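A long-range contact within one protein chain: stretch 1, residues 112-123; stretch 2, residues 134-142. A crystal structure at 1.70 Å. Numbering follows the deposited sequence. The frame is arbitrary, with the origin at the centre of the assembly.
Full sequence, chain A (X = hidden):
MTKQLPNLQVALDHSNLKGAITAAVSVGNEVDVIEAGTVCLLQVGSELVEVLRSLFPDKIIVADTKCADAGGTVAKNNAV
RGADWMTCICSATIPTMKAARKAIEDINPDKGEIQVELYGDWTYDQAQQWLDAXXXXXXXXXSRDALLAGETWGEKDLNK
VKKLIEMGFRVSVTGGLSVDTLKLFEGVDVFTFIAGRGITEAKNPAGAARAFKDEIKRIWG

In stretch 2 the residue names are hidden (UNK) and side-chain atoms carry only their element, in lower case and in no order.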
# COMPACT_ATOMS: atom_id res chain seq x y z
N GLY A 112 3.22 -12.04 -16.47
CA GLY A 112 3.19 -11.75 -15.04
C GLY A 112 4.50 -11.26 -14.45
O GLY A 112 5.53 -11.93 -14.57
N GLU A 113 4.46 -10.09 -13.81
CA GLU A 113 5.65 -9.49 -13.22
C GLU A 113 5.31 -8.61 -12.02
O GLU A 113 4.19 -8.06 -11.93
CB GLU A 113 6.33 -8.57 -14.24
CG GLU A 113 7.02 -9.25 -15.41
CD GLU A 113 8.04 -8.34 -16.06
OE1 GLU A 113 8.92 -7.81 -15.33
OE2 GLU A 113 7.95 -8.14 -17.28
N ILE A 114 6.31 -8.46 -11.15
CA ILE A 114 6.30 -7.52 -10.04
C ILE A 114 7.14 -6.29 -10.41
O ILE A 114 8.16 -6.37 -11.12
CB ILE A 114 6.81 -8.21 -8.75
CG1 ILE A 114 5.96 -9.45 -8.45
CG2 ILE A 114 6.82 -7.25 -7.56
CD1 ILE A 114 4.49 -9.22 -8.29
N GLN A 115 6.66 -5.14 -9.94
CA GLN A 115 7.37 -3.86 -10.07
C GLN A 115 7.57 -3.29 -8.67
O GLN A 115 6.63 -3.27 -7.88
CB GLN A 115 6.52 -2.85 -10.86
CG GLN A 115 5.98 -3.33 -12.21
CD GLN A 115 5.16 -2.25 -12.89
OE1 GLN A 115 4.15 -1.82 -12.33
NE2 GLN A 115 5.64 -1.76 -14.05
N VAL A 116 8.76 -2.78 -8.39
CA VAL A 116 9.06 -2.19 -7.09
C VAL A 116 8.82 -0.67 -7.15
O VAL A 116 9.47 0.09 -7.89
CB VAL A 116 10.49 -2.43 -6.63
CG1 VAL A 116 10.69 -1.87 -5.22
CG2 VAL A 116 10.81 -3.93 -6.61
N GLU A 117 7.89 -0.22 -6.31
CA GLU A 117 7.58 1.19 -6.09
C GLU A 117 8.57 1.82 -5.12
O GLU A 117 8.69 1.37 -3.99
CB GLU A 117 6.13 1.34 -5.58
CG GLU A 117 5.08 1.37 -6.71
CD GLU A 117 4.97 2.71 -7.43
OE1 GLU A 117 5.77 3.62 -7.14
OE2 GLU A 117 4.08 2.86 -8.30
N LEU A 118 9.30 2.82 -5.60
CA LEU A 118 10.41 3.42 -4.86
C LEU A 118 9.96 4.61 -4.06
O LEU A 118 9.61 5.65 -4.63
CB LEU A 118 11.54 3.79 -5.84
CG LEU A 118 12.13 2.64 -6.64
CD1 LEU A 118 13.14 3.16 -7.64
CD2 LEU A 118 12.81 1.60 -5.77
N TYR A 119 9.92 4.42 -2.73
CA TYR A 119 9.60 5.47 -1.76
C TYR A 119 10.61 5.44 -0.62
O TYR A 119 11.02 4.37 -0.16
CB TYR A 119 8.20 5.27 -1.18
CG TYR A 119 7.10 5.68 -2.15
CD1 TYR A 119 6.54 6.95 -2.10
CD2 TYR A 119 6.68 4.83 -3.17
CE1 TYR A 119 5.55 7.33 -2.98
CE2 TYR A 119 5.71 5.21 -4.08
CZ TYR A 119 5.14 6.47 -3.97
OH TYR A 119 4.15 6.87 -4.85
N GLY A 120 10.94 6.62 -0.12
CA GLY A 120 11.80 6.77 1.05
C GLY A 120 13.24 6.38 0.78
O GLY A 120 13.69 6.46 -0.37
N ASP A 121 13.93 5.94 1.83
CA ASP A 121 15.39 5.72 1.80
C ASP A 121 15.83 4.33 1.35
O ASP A 121 16.56 3.61 2.07
CB ASP A 121 15.96 5.97 3.20
CG ASP A 121 15.76 7.38 3.65
OD1 ASP A 121 15.94 8.31 2.82
OD2 ASP A 121 15.42 7.62 4.83
N TRP A 122 15.43 3.94 0.16
CA TRP A 122 15.87 2.66 -0.39
C TRP A 122 17.31 2.78 -0.86
O TRP A 122 17.78 3.88 -1.17
CB TRP A 122 14.96 2.22 -1.55
CG TRP A 122 14.98 3.16 -2.67
CD1 TRP A 122 14.19 4.25 -2.82
CD2 TRP A 122 15.87 3.15 -3.79
NE1 TRP A 122 14.53 4.91 -3.98
CE2 TRP A 122 15.55 4.25 -4.59
CE3 TRP A 122 16.89 2.29 -4.21
CZ2 TRP A 122 16.22 4.54 -5.78
CZ3 TRP A 122 17.57 2.58 -5.37
CH2 TRP A 122 17.22 3.69 -6.15
N THR A 123 18.01 1.65 -0.90
CA THR A 123 19.42 1.60 -1.28
C THR A 123 19.66 0.73 -2.53
O THR A 123 18.83 -0.09 -2.92
CB THR A 123 20.28 1.01 -0.14
OG1 THR A 123 19.94 -0.37 0.04
CG2 THR A 123 20.04 1.72 1.19
N UNK A 134 14.55 -12.08 -8.76
CA UNK A 134 13.90 -12.17 -10.07
C UNK A 134 12.97 -11.02 -10.42
O UNK A 134 12.17 -11.12 -11.32
N UNK A 135 13.10 -9.92 -9.70
CA UNK A 135 12.30 -8.73 -9.92
C UNK A 135 13.15 -7.61 -10.53
O UNK A 135 14.12 -7.11 -9.92
c UNK A 135 10.15 -9.43 -6.79
c UNK A 135 10.89 -6.95 -8.73
c UNK A 135 11.61 -8.33 -8.60
c UNK A 135 10.62 -9.44 -8.20
N UNK A 136 12.76 -7.19 -11.72
CA UNK A 136 13.63 -6.31 -12.51
C UNK A 136 12.92 -5.13 -13.11
O UNK A 136 13.35 -4.60 -14.12
o UNK A 136 13.48 -7.68 -14.53
c UNK A 136 14.36 -7.12 -13.59
N UNK A 137 11.81 -4.72 -12.49
CA UNK A 137 11.15 -3.44 -12.79
C UNK A 137 11.08 -2.60 -11.53
O UNK A 137 10.78 -3.12 -10.43
c UNK A 137 9.73 -3.65 -13.32
o UNK A 137 7.88 -2.78 -15.46
c UNK A 137 8.28 -3.94 -15.32
n UNK A 137 7.57 -5.00 -15.71
c UNK A 137 9.65 -4.20 -14.71
N UNK A 138 11.32 -1.31 -11.70
CA UNK A 138 11.24 -0.34 -10.61
C UNK A 138 10.58 0.93 -11.09
O UNK A 138 10.77 1.34 -12.24
c UNK A 138 12.62 -0.03 -10.07
N UNK A 139 9.80 1.55 -10.20
CA UNK A 139 9.08 2.78 -10.53
C UNK A 139 9.71 3.93 -9.76
O UNK A 139 9.67 3.96 -8.53
c UNK A 139 6.83 3.90 -10.62
c UNK A 139 6.90 1.37 -10.47
c UNK A 139 7.58 2.70 -10.10
c UNK A 139 6.98 0.99 -11.89
N UNK A 140 10.27 4.87 -10.50
CA UNK A 140 10.96 6.03 -9.93
C UNK A 140 10.11 7.29 -10.10
O UNK A 140 9.68 7.60 -11.22
o UNK A 140 15.60 9.84 -7.70
c UNK A 140 13.05 8.57 -10.00
c UNK A 140 14.22 6.73 -8.98
c UNK A 140 15.00 7.62 -8.26
c UNK A 140 12.35 6.21 -10.60
c UNK A 140 13.83 9.47 -9.27
c UNK A 140 13.23 7.19 -9.86
c UNK A 140 14.81 8.98 -8.40
N UNK A 141 9.87 8.01 -8.99
CA UNK A 141 9.08 9.23 -8.95
C UNK A 141 9.96 10.46 -8.92
O UNK A 141 10.95 10.50 -8.17
c UNK A 141 5.81 8.35 -7.81
c UNK A 141 7.15 8.22 -7.65
n UNK A 141 7.39 6.88 -7.45
n UNK A 141 5.27 7.10 -7.71
c UNK A 141 8.23 9.26 -7.67
c UNK A 141 6.24 6.23 -7.48
N UNK A 142 9.61 11.48 -9.70
CA UNK A 142 10.30 12.76 -9.55
C UNK A 142 10.30 13.19 -8.08
O UNK A 142 9.31 13.02 -7.33
c UNK A 142 9.68 13.86 -10.41
c UNK A 142 10.12 16.24 -11.25
n UNK A 142 10.98 17.26 -11.39
o UNK A 142 8.95 16.30 -11.64
c UNK A 142 10.67 15.00 -10.57
O HOH W 1 9.97 -7.85 -12.73
O HOH W 2 3.17 5.08 -8.67
O HOH W 3 11.00 7.26 -6.35

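Position 134 has no side-chain atoms, and its phi of 85° suits a residue without them. It follows a helix, closes it with a Schellman motif, and touches nothing on stretch 1. It is Gly134.

Position 135 carries four carbons, forked at the first, with one arm two carbons long. The CA-to-CB bond points toward stretch 1. The short arm of the fork at position 135 lies 3.7 Å from Val116 CG2, and the first carbon of its longer arm lies 4.0 Å from Ile114 CB. This is Ile135, and those carbons are CG2 and CG1.

Position 136 has one carbon and then one oxygen. The CA-to-CB bond points away from stretch 1, and the side chain makes no contact with it. It is Ser136. Its backbone N donates to water 1, which in turn donates to Ile114 O and Glu113 OE1.

Position 137 has three carbons in a row, the third bearing one oxygen and one nitrogen. The side-chain nitrogen of position 137 is 3.1 Å from Glu113 OE1, and the side-chain oxygen is 2.8 Å from Gln115 NE2. A terminal amide fits both, so this is Gln137. NE2 donates to Glu113 and OE1 accepts from Gln115, each in a nearly straight hydrogen bond.

Position 138 has a single carbon. The CB of position 138 shares a sheet face with Val116 and sits 4.0 Å from Leu118 CD1. This is Ala138.

Position 139 again has four carbons, forked at the first, one arm two carbons long. It is on the same face as Glu117. The end of the longer arm at position 139 lies 3.7 Å from Gln115 NE2. This is Ile139.

Position 140 has one carbon, then a six-carbon ring bearing one oxygen. CB points away, but the ring comes back. One ring carbon of position 140 is 4.0 Å from Leu118 CD1, and another meets the edge of the Trp122 ring, 4.1 Å from Trp122 CZ2. This is Tyr140, and those carbons are CD1 and CE1.

Position 141 has one carbon and a five-membered ring of three carbons and two nitrogens. Tyr119 CZ lies over one face of this ring, and one ring nitrogen of position 141 is 3.1 Å from Tyr119 OH. Water 2 joins that nitrogen to Glu117 OE2. This is His141, and the nitrogen is NE2. ND1 is buried without a partner.

Position 142 has three carbons, the third with one oxygen and one nitrogen. It is out of reach of stretch 1. This is Gln142.

The contact works as a pair of parallel strands. Val116 N donates to Gln137 O (2.9 Å), Ile139 N to Val116 O (2.8 Å), and Leu118 N to Ile139 O (3.2 Å). Water 3 extends the link, bridging Leu118 O and His141 N. Apolar side chains pack beside this ladder, while the Gln137 amide ties Glu113 to Gln115 through its two hydrogen bonds.

Stretch 2 134-142: GISQAIYHQ
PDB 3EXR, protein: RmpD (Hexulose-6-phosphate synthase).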